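Erythromycin dehydratase (Saccharopolyspora erythraea, PDB 3EL6) probably catalyses the dehydration of a beta-hydroxyacyl intermediate, leaving a double bond in the growing chain, as a domain of the erythromycin polyketide synthase. Local coordinates at residues Leu250-Ala261 with Leu290-Arg300; Ala264-Thr272 with Ala280-Gly288. All coordinates share one frame; numbering follows the deposited sequence.

Contact 1 (Leu250-Ala261 with Leu290-Arg300)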
loop_
_atom_site.group_PDB
_atom_site.type_symbol
_atom_site.label_atom_id
_atom_site.label_comp_id
_atom_site.label_asym_id
_atom_site.label_seq_id
_atom_site.Cartn_x
_atom_site.Cartn_y
_atom_site.Cartn_z
ATOM N N LEU A 250 -16.161 7.875 -26.923
ATOM C CA LEU A 250 -14.964 7.388 -26.231
ATOM C C LEU A 250 -15.331 6.125 -25.418
ATOM O O LEU A 250 -16.400 6.087 -24.809
ATOM C CB LEU A 250 -14.464 8.480 -25.274
ATOM C CG LEU A 250 -13.263 9.391 -25.583
ATOM C CD1 LEU A 250 -12.840 9.415 -27.035
ATOM C CD2 LEU A 250 -13.487 10.792 -25.038
ATOM N N PRO A 251 -14.455 5.099 -25.400
ATOM C CA PRO A 251 -14.807 3.908 -24.606
ATOM C C PRO A 251 -14.915 4.295 -23.151
ATOM O O PRO A 251 -14.155 5.129 -22.673
ATOM C CB PRO A 251 -13.610 2.984 -24.792
ATOM C CG PRO A 251 -12.921 3.456 -26.030
ATOM C CD PRO A 251 -13.186 4.931 -26.125
ATOM N N PHE A 252 -15.857 3.714 -22.434
ATOM C CA PHE A 252 -15.928 4.008 -21.019
ATOM C C PHE A 252 -15.972 2.752 -20.105
ATOM O O PHE A 252 -15.715 2.866 -18.915
ATOM C CB PHE A 252 -17.084 4.974 -20.723
ATOM C CG PHE A 252 -18.295 4.308 -20.245
ATOM C CD1 PHE A 252 -18.572 4.245 -18.891
ATOM C CD2 PHE A 252 -19.170 3.726 -21.133
ATOM C CE1 PHE A 252 -19.696 3.605 -18.441
ATOM C CE2 PHE A 252 -20.309 3.081 -20.677
ATOM C CZ PHE A 252 -20.548 3.008 -19.329
ATOM N N ALA A 253 -16.247 1.570 -20.660
ATOM C CA ALA A 253 -16.273 0.367 -19.829
ATOM C C ALA A 253 -15.677 -0.756 -20.626
ATOM O O ALA A 253 -16.099 -0.979 -21.787
ATOM C CB ALA A 253 -17.728 0.012 -19.452
ATOM N N TRP A 254 -14.694 -1.445 -20.051
ATOM C CA TRP A 254 -14.102 -2.587 -20.701
ATOM C C TRP A 254 -14.460 -3.814 -19.877
ATOM O O TRP A 254 -14.212 -3.840 -18.668
ATOM C CB TRP A 254 -12.587 -2.458 -20.699
ATOM C CG TRP A 254 -12.022 -1.326 -21.584
ATOM C CD1 TRP A 254 -12.137 0.017 -21.373
ATOM C CD2 TRP A 254 -11.183 -1.491 -22.735
ATOM N NE1 TRP A 254 -11.426 0.703 -22.353
ATOM C CE2 TRP A 254 -10.834 -0.203 -23.191
ATOM C CE3 TRP A 254 -10.683 -2.588 -23.398
ATOM C CZ2 TRP A 254 -10.028 0.005 -24.315
ATOM C CZ3 TRP A 254 -9.856 -2.379 -24.539
ATOM C CH2 TRP A 254 -9.553 -1.093 -24.969
ATOM N N ASN A 255 -15.018 -4.838 -20.530
ATOM C CA ASN A 255 -15.591 -6.011 -19.841
ATOM C C ASN A 255 -14.885 -7.267 -20.278
ATOM O O ASN A 255 -14.835 -7.574 -21.482
ATOM C CB ASN A 255 -17.114 -6.148 -20.146
ATOM C CG ASN A 255 -17.915 -4.972 -19.647
ATOM O OD1 ASN A 255 -18.513 -4.216 -20.426
ATOM N ND2 ASN A 255 -17.934 -4.793 -18.357
ATOM N N THR A 256 -14.283 -7.959 -19.317
ATOM C CA THR A 256 -13.532 -9.136 -19.498
ATOM C C THR A 256 -12.424 -8.997 -20.532
ATOM O O THR A 256 -12.535 -9.491 -21.662
ATOM C CB THR A 256 -14.408 -10.404 -19.752
ATOM O OG1 THR A 256 -15.434 -10.474 -18.752
ATOM C CG2 THR A 256 -13.542 -11.654 -19.653
ATOM N N VAL A 257 -11.318 -8.394 -20.083
ATOM C CA VAL A 257 -10.166 -8.216 -20.938
ATOM C C VAL A 257 -9.199 -9.278 -20.585
ATOM O O VAL A 257 -8.734 -9.358 -19.424
ATOM C CB VAL A 257 -9.486 -6.797 -20.709
ATOM C CG1 VAL A 257 -8.353 -6.665 -21.732
ATOM C CG2 VAL A 257 -10.573 -5.732 -20.861
ATOM N N THR A 258 -8.892 -10.159 -21.537
ATOM C CA THR A 258 -7.921 -11.218 -21.268
ATOM C C THR A 258 -6.685 -11.052 -22.158
ATOM O O THR A 258 -6.809 -10.700 -23.346
ATOM C CB THR A 258 -8.525 -12.654 -21.533
ATOM O OG1 THR A 258 -8.651 -12.839 -22.963
ATOM C CG2 THR A 258 -9.919 -12.789 -20.861
ATOM N N LEU A 259 -5.511 -11.381 -21.625
ATOM C CA LEU A 259 -4.268 -11.201 -22.294
ATOM C C LEU A 259 -3.591 -12.533 -22.380
ATOM O O LEU A 259 -3.431 -13.234 -21.377
ATOM C CB LEU A 259 -3.446 -10.097 -21.543
ATOM C CG LEU A 259 -2.186 -9.395 -22.035
ATOM C CD1 LEU A 259 -2.474 -8.678 -23.370
ATOM C CD2 LEU A 259 -1.868 -8.378 -20.928
ATOM N N HIS A 260 -3.206 -12.931 -23.586
ATOM C CA HIS A 260 -2.513 -14.175 -23.763
ATOM C C HIS A 260 -1.067 -14.030 -24.223
ATOM O O HIS A 260 -0.336 -14.970 -24.217
ATOM C CB HIS A 260 -3.331 -15.072 -24.699
ATOM C CG HIS A 260 -4.755 -15.205 -24.262
ATOM N ND1 HIS A 260 -5.132 -16.048 -23.241
ATOM C CD2 HIS A 260 -5.876 -14.540 -24.631
ATOM C CE1 HIS A 260 -6.434 -15.929 -23.036
ATOM N NE2 HIS A 260 -6.913 -15.033 -23.881
ATOM N N ALA A 261 -0.675 -12.827 -24.659
ATOM C CA ALA A 261 0.656 -12.590 -25.100
ATOM C C ALA A 261 0.991 -11.154 -24.680
ATOM O O ALA A 261 0.146 -10.275 -24.816
ATOM C CB ALA A 261 0.715 -12.717 -26.632
ATOM N N LEU A 290 -3.645 -16.157 -30.572
ATOM C CA LEU A 290 -4.509 -15.240 -29.835
ATOM C C LEU A 290 -3.616 -14.396 -28.926
ATOM O O LEU A 290 -2.685 -14.906 -28.260
ATOM C CB LEU A 290 -5.500 -16.023 -28.956
ATOM C CG LEU A 290 -6.602 -15.199 -28.300
ATOM C CD1 LEU A 290 -7.513 -14.503 -29.318
ATOM C CD2 LEU A 290 -7.433 -16.028 -27.289
ATOM N N VAL A 291 -3.920 -13.101 -28.885
ATOM C CA VAL A 291 -3.129 -12.163 -28.087
ATOM C C VAL A 291 -4.018 -11.595 -26.980
ATOM O O VAL A 291 -3.566 -11.477 -25.830
ATOM C CB VAL A 291 -2.530 -11.008 -28.966
ATOM C CG1 VAL A 291 -1.934 -9.884 -28.076
ATOM C CG2 VAL A 291 -1.422 -11.595 -29.896
ATOM N N ALA A 292 -5.255 -11.242 -27.307
ATOM C CA ALA A 292 -6.156 -10.689 -26.294
ATOM C C ALA A 292 -7.615 -10.814 -26.721
ATOM O O ALA A 292 -7.916 -10.864 -27.916
ATOM C CB ALA A 292 -5.782 -9.212 -26.035
ATOM N N THR A 293 -8.534 -10.845 -25.749
ATOM C CA THR A 293 -9.970 -10.716 -26.008
ATOM C C THR A 293 -10.602 -9.716 -25.087
ATOM O O THR A 293 -10.056 -9.434 -23.988
ATOM C CB THR A 293 -10.714 -12.059 -25.837
ATOM O OG1 THR A 293 -10.600 -12.521 -24.476
ATOM C CG2 THR A 293 -10.120 -13.133 -26.746
ATOM N N VAL A 294 -11.721 -9.131 -25.523
ATOM C CA VAL A 294 -12.485 -8.205 -24.749
ATOM C C VAL A 294 -13.927 -8.617 -25.000
ATOM O O VAL A 294 -14.430 -8.642 -26.171
ATOM C CB VAL A 294 -12.306 -6.720 -25.211
ATOM C CG1 VAL A 294 -13.318 -5.754 -24.432
ATOM C CG2 VAL A 294 -10.832 -6.251 -25.117
ATOM N N ASP A 295 -14.609 -9.054 -23.943
ATOM C CA ASP A 295 -15.991 -9.526 -24.144
ATOM C C ASP A 295 -16.907 -8.409 -24.632
ATOM O O ASP A 295 -17.747 -8.623 -25.539
ATOM C CB ASP A 295 -16.563 -10.139 -22.860
ATOM C CG ASP A 295 -16.079 -11.553 -22.614
ATOM O OD1 ASP A 295 -15.247 -12.104 -23.389
ATOM O OD2 ASP A 295 -16.555 -12.166 -21.613
ATOM N N SER A 296 -16.787 -7.219 -24.054
ATOM C CA SER A 296 -17.415 -6.027 -24.624
ATOM C C SER A 296 -16.716 -4.760 -24.215
ATOM O O SER A 296 -16.324 -4.603 -23.042
ATOM C CB SER A 296 -18.911 -5.864 -24.264
ATOM O OG SER A 296 -19.102 -6.133 -22.908
ATOM N N LEU A 297 -16.567 -3.873 -25.205
ATOM C CA LEU A 297 -16.034 -2.553 -25.003
ATOM C C LEU A 297 -17.231 -1.668 -25.256
ATOM O O LEU A 297 -17.837 -1.732 -26.349
ATOM C CB LEU A 297 -15.010 -2.251 -26.106
ATOM C CG LEU A 297 -13.908 -1.257 -25.760
ATOM C CD1 LEU A 297 -13.357 -0.531 -26.979
ATOM C CD2 LEU A 297 -14.228 -0.346 -24.602
ATOM N N VAL A 298 -17.578 -0.834 -24.292
ATOM C CA VAL A 298 -18.789 -0.013 -24.385
ATOM C C VAL A 298 -18.420 1.436 -24.505
ATOM O O VAL A 298 -17.541 1.943 -23.775
ATOM C CB VAL A 298 -19.654 -0.160 -23.118
ATOM C CG1 VAL A 298 -20.974 0.588 -23.292
ATOM C CG2 VAL A 298 -19.889 -1.587 -22.836
ATOM N N VAL A 299 -19.107 2.132 -25.405
ATOM C CA VAL A 299 -18.889 3.561 -25.561
ATOM C C VAL A 299 -20.098 4.332 -25.033
ATOM O O VAL A 299 -21.214 3.839 -25.019
ATOM C CB VAL A 299 -18.585 3.929 -27.031
ATOM C CG1 VAL A 299 -17.332 3.175 -27.538
ATOM C CG2 VAL A 299 -19.799 3.589 -27.900
ATOM N N ARG A 300 -19.858 5.545 -24.555
ATOM C CA ARG A 300 -20.913 6.347 -23.958
ATOM C C ARG A 300 -20.578 7.794 -24.184
ATOM O O ARG A 300 -19.482 8.065 -24.676
ATOM C CB ARG A 300 -20.987 6.051 -22.467
ATOM C CG ARG A 300 -21.289 7.236 -21.557
ATOM C CD ARG A 300 -20.588 7.003 -20.221
ATOM N NE ARG A 300 -21.410 7.228 -19.025
ATOM C CZ ARG A 300 -22.410 6.440 -18.618
ATOM N NH1 ARG A 300 -23.063 6.734 -17.495
ATOM N NH2 ARG A 300 -22.778 5.375 -19.336
HETATM O O HOH W 1 -12.665 -11.801 -23.105
HETATM O O HOH W 2 -18.004 -9.716 -19.626
#
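The ring of F252 lies under the side chain of R300, which bends at its second and third torsions to pass over one face. R300 CD sits 3.6 Å from the ring centroid, a CH-pi contact, and the guanidinium follows as a cation-pi partner, its plane turned 32° from the ring. A253 CB lies over the opposite face.

A second CH-pi contact forms where W254 and L297 run side by side: methyl CD2 of L297 stands 3.6 Å from the centroid of the five-membered ring of W254, only 5° off its normal. With CG anti to the backbone N of L297 (chi1 -153°), the same methyl also presses on P251 CB at 3.4 Å, a tight fit. V294 CG2 meets the indole at its edge instead. Beneath W254, V257 and L259 lies helix 79-93, as in the double hotdog fold of this dehydratase, where curved antiparallel strands pack round a long helix; strand 251-259 lies between 97-103, from the other half of the chain, and 290-299.

Backbone bonds run along most of the pair, broken by classic bulges. F252 N and, weakly, A253 N share V298 O; N255 faces both D295 and S296, where the second strand turns a corner.

On the face carrying N255, S296, T258 and T293, polar side chains gather. T258 OG1 and T293 OG1 lie 2.5 Å apart, doubtfully short for a hydrogen bond; H260 NE2 bonds weakly to T258 OG1. A water accepts from T293 OG1 at 2.6 Å and donates to T256 O and D295 OD1, bridging the strands beside the corner.

Contact 2 (Ala264-Thr272 with Ala280-Gly288); sequences ATSVRVVAT and ALRVTDPAG. With SO4 (sulfate ion), chain B.
R268 reaches out over the turn that follows the second strand, and its flat end lies above the backbone of P286. The chain is extended from CG to NE, with CG anti to the carbonyl carbon (chi1 -63°), which carries the guanidinium past the end of the paired region. P286 O sits 3.1 Å above the guanidinium plane, offset toward its rim; the angle is too poor for a hydrogen bond, so the carbonyl meets a face and not an N-H. The edge is given to a sulfate, probably from the crystallisation liquor: R268 NH1 donates to sulfate O2 at 2.9 Å and R268 NH2 to sulfate O1 at 3.1 Å, both nearly straight, a two-pronged grip with the sulfur in the guanidinium plane. W169 adds a cation-pi contact to the same group.

On the other face of the hairpin, V267, V269 and A271 meet V283 and L281. L281 CD2 reaches between two partners, 3.6 Å from A271 CB and 3.8 Å from V269 CG1, while V283 CG1 crosses against V267 CB at 3.6 Å. Helix 227-235 covers this side through L229 and V233.

The two strands form an antiparallel beta hairpin in regular register, with hydrogen-bonded pairs at R268-T284, V270-R282 and T272-A280. A type I turn from D285 to G288, with D285 OD1 bonded to H289 N, then carries the chain toward strand 290-299.

Apolar groups thus face the helix while charge is carried on the reverse, where the position of P286 O would probably add favourable electrostatics to an arginine already paired with an anion.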
loop_
_atom_site.group_PDB
_atom_site.type_symbol
_atom_site.label_atom_id
_atom_site.label_comp_id
_atom_site.label_asym_id
_atom_site.label_seq_id
_atom_site.Cartn_x
_atom_site.Cartn_y
_atom_site.Cartn_z
ATOM N N ALA A 264 3.187 -7.146 -27.781
ATOM C CA ALA A 264 2.753 -7.093 -29.165
ATOM C C ALA A 264 2.895 -5.637 -29.639
ATOM O O ALA A 264 2.603 -4.679 -28.877
ATOM C CB ALA A 264 1.265 -7.588 -29.304
ATOM N N THR A 265 3.369 -5.467 -30.875
ATOM C CA THR A 265 3.280 -4.129 -31.522
ATOM C C THR A 265 2.534 -4.196 -32.867
ATOM O O THR A 265 2.369 -3.184 -33.524
ATOM C CB THR A 265 4.653 -3.533 -31.819
ATOM O OG1 THR A 265 5.416 -4.443 -32.617
ATOM C CG2 THR A 265 5.425 -3.209 -30.495
ATOM N N SER A 266 2.096 -5.390 -33.263
ATOM C CA SER A 266 1.448 -5.587 -34.552
ATOM C C SER A 266 0.423 -6.704 -34.378
ATOM O O SER A 266 0.828 -7.822 -33.999
ATOM C CB SER A 266 2.485 -6.001 -35.584
ATOM O OG SER A 266 1.858 -6.172 -36.847
ATOM N N VAL A 267 -0.861 -6.397 -34.595
ATOM C CA VAL A 267 -1.917 -7.370 -34.313
ATOM C C VAL A 267 -2.986 -7.295 -35.404
ATOM O O VAL A 267 -2.995 -6.367 -36.216
ATOM C CB VAL A 267 -2.577 -7.086 -32.923
ATOM C CG1 VAL A 267 -1.504 -7.323 -31.791
ATOM C CG2 VAL A 267 -3.223 -5.669 -32.896
ATOM N N ARG A 268 -3.872 -8.297 -35.439
ATOM C CA ARG A 268 -5.075 -8.240 -36.245
ATOM C C ARG A 268 -6.269 -8.227 -35.288
ATOM O O ARG A 268 -6.232 -8.873 -34.247
ATOM C CB ARG A 268 -5.150 -9.495 -37.127
ATOM C CG ARG A 268 -3.964 -9.611 -38.144
ATOM C CD ARG A 268 -3.870 -10.991 -38.872
ATOM N NE ARG A 268 -2.973 -10.806 -40.021
ATOM C CZ ARG A 268 -2.697 -11.721 -40.958
ATOM N NH1 ARG A 268 -3.220 -12.939 -40.909
ATOM N NH2 ARG A 268 -1.884 -11.393 -41.956
ATOM N N VAL A 269 -7.300 -7.517 -35.631
ATOM C CA VAL A 269 -8.436 -7.325 -34.726
ATOM C C VAL A 269 -9.712 -7.725 -35.473
ATOM O O VAL A 269 -9.931 -7.325 -36.628
ATOM C CB VAL A 269 -8.551 -5.882 -34.364
ATOM C CG1 VAL A 269 -9.733 -5.644 -33.388
ATOM C CG2 VAL A 269 -7.213 -5.401 -33.766
ATOM N N VAL A 270 -10.549 -8.522 -34.822
ATOM C CA VAL A 270 -11.914 -8.721 -35.316
ATOM C C VAL A 270 -12.864 -8.110 -34.284
ATOM O O VAL A 270 -12.810 -8.497 -33.075
ATOM C CB VAL A 270 -12.223 -10.217 -35.437
ATOM C CG1 VAL A 270 -13.660 -10.371 -35.927
ATOM C CG2 VAL A 270 -11.171 -10.936 -36.373
ATOM N N ALA A 271 -13.659 -7.127 -34.698
ATOM C CA ALA A 271 -14.598 -6.474 -33.787
ATOM C C ALA A 271 -15.990 -6.937 -34.191
ATOM O O ALA A 271 -16.368 -6.844 -35.362
ATOM C CB ALA A 271 -14.508 -4.991 -33.877
ATOM N N THR A 272 -16.747 -7.451 -33.225
ATOM C CA THR A 272 -18.111 -7.933 -33.497
ATOM C C THR A 272 -19.168 -7.232 -32.606
ATOM O O THR A 272 -18.905 -6.919 -31.442
ATOM C CB THR A 272 -18.148 -9.490 -33.405
ATOM O OG1 THR A 272 -17.592 -9.912 -32.159
ATOM C CG2 THR A 272 -17.220 -10.096 -34.406
ATOM N N ALA A 280 -17.433 -6.678 -29.174
ATOM C CA ALA A 280 -16.480 -7.643 -28.622
ATOM C C ALA A 280 -15.238 -7.576 -29.477
ATOM O O ALA A 280 -15.330 -7.297 -30.657
ATOM C CB ALA A 280 -17.028 -9.025 -28.694
ATOM N N LEU A 281 -14.083 -7.829 -28.902
ATOM C CA LEU A 281 -12.869 -7.738 -29.694
ATOM C C LEU A 281 -12.080 -9.004 -29.589
ATOM O O LEU A 281 -11.907 -9.581 -28.508
ATOM C CB LEU A 281 -12.009 -6.553 -29.199
ATOM C CG LEU A 281 -12.550 -5.151 -29.387
ATOM C CD1 LEU A 281 -11.774 -4.082 -28.603
ATOM C CD2 LEU A 281 -12.470 -4.783 -30.912
ATOM N N ARG A 282 -11.507 -9.446 -30.698
ATOM C CA ARG A 282 -10.645 -10.577 -30.645
ATOM C C ARG A 282 -9.353 -10.187 -31.327
ATOM O O ARG A 282 -9.402 -9.745 -32.472
ATOM C CB ARG A 282 -11.283 -11.741 -31.430
ATOM C CG ARG A 282 -10.460 -13.000 -31.371
ATOM C CD ARG A 282 -11.338 -14.243 -31.584
ATOM N NE ARG A 282 -10.618 -15.493 -31.272
ATOM C CZ ARG A 282 -10.694 -16.152 -30.119
ATOM N NH1 ARG A 282 -11.470 -15.703 -29.125
ATOM N NH2 ARG A 282 -9.970 -17.269 -29.953
ATOM N N VAL A 283 -8.227 -10.319 -30.650
ATOM C CA VAL A 283 -6.998 -9.728 -31.109
ATOM C C VAL A 283 -5.987 -10.849 -31.276
ATOM O O VAL A 283 -5.707 -11.613 -30.307
ATOM C CB VAL A 283 -6.404 -8.697 -30.063
ATOM C CG1 VAL A 283 -5.056 -8.155 -30.595
ATOM C CG2 VAL A 283 -7.424 -7.580 -29.774
ATOM N N THR A 284 -5.443 -10.991 -32.485
ATOM C CA THR A 284 -4.401 -12.009 -32.738
ATOM C C THR A 284 -3.106 -11.429 -33.271
ATOM O O THR A 284 -3.107 -10.273 -33.714
ATOM C CB THR A 284 -4.871 -13.044 -33.801
ATOM O OG1 THR A 284 -5.391 -12.331 -34.930
ATOM C CG2 THR A 284 -6.051 -13.856 -33.252
ATOM N N ASP A 285 -2.020 -12.203 -33.268
ATOM C CA ASP A 285 -0.820 -11.753 -33.995
ATOM C C ASP A 285 -0.932 -12.092 -35.488
ATOM O O ASP A 285 -1.916 -12.710 -35.916
ATOM C CB ASP A 285 0.475 -12.247 -33.363
ATOM C CG ASP A 285 0.635 -13.777 -33.422
ATOM O OD1 ASP A 285 0.014 -14.427 -34.282
ATOM O OD2 ASP A 285 1.427 -14.281 -32.620
ATOM N N PRO A 286 0.028 -11.624 -36.307
ATOM C CA PRO A 286 -0.237 -11.832 -37.749
ATOM C C PRO A 286 -0.165 -13.303 -38.191
ATOM O O PRO A 286 -0.580 -13.633 -39.322
ATOM C CB PRO A 286 0.857 -11.010 -38.427
ATOM C CG PRO A 286 1.067 -9.833 -37.425
ATOM C CD PRO A 286 1.056 -10.584 -36.065
ATOM N N ALA A 287 0.388 -14.138 -37.320
ATOM C CA ALA A 287 0.415 -15.593 -37.464
ATOM C C ALA A 287 -0.881 -16.302 -36.980
ATOM O O ALA A 287 -1.036 -17.508 -37.196
ATOM C CB ALA A 287 1.640 -16.157 -36.748
ATOM N N GLY A 288 -1.841 -15.539 -36.452
ATOM C CA GLY A 288 -3.129 -16.068 -35.981
ATOM C C GLY A 288 -3.140 -16.492 -34.505
ATOM O O GLY A 288 -4.176 -16.930 -34.009
HETATM S S SO4 B . -1.680 -14.723 -43.959
HETATM O O1 SO4 B . -1.458 -13.316 -44.304
HETATM O O2 SO4 B . -2.843 -14.875 -43.072
HETATM O O3 SO4 B . -1.896 -15.491 -45.192
HETATM O O4 SO4 B . -0.481 -15.242 -43.290
#

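The two contacts illustrate how one antiparallel framework changes chemistry with depth. The centre of contact 1 is about 8 Å from that of the chain, the centre of contact 2 about 14 Å, yet both are partly buried. They meet because strands 278-284 and 290-299 are neighbours: V291 N approaches V283 O at 2.7 Å, and A292 O approaches V283 N at 2.8 Å, both probable hydrogen bonds. Along the chain, contact 2 nests within the loop contact 1 closes. Each turns an apolar face to a helix, but to different ones, 79-93 and 227-235. Contact 1 is interrupted by bulges and uses aromatic rings and bridging water; contact 2 keeps regular pairing and a face bearing arginines.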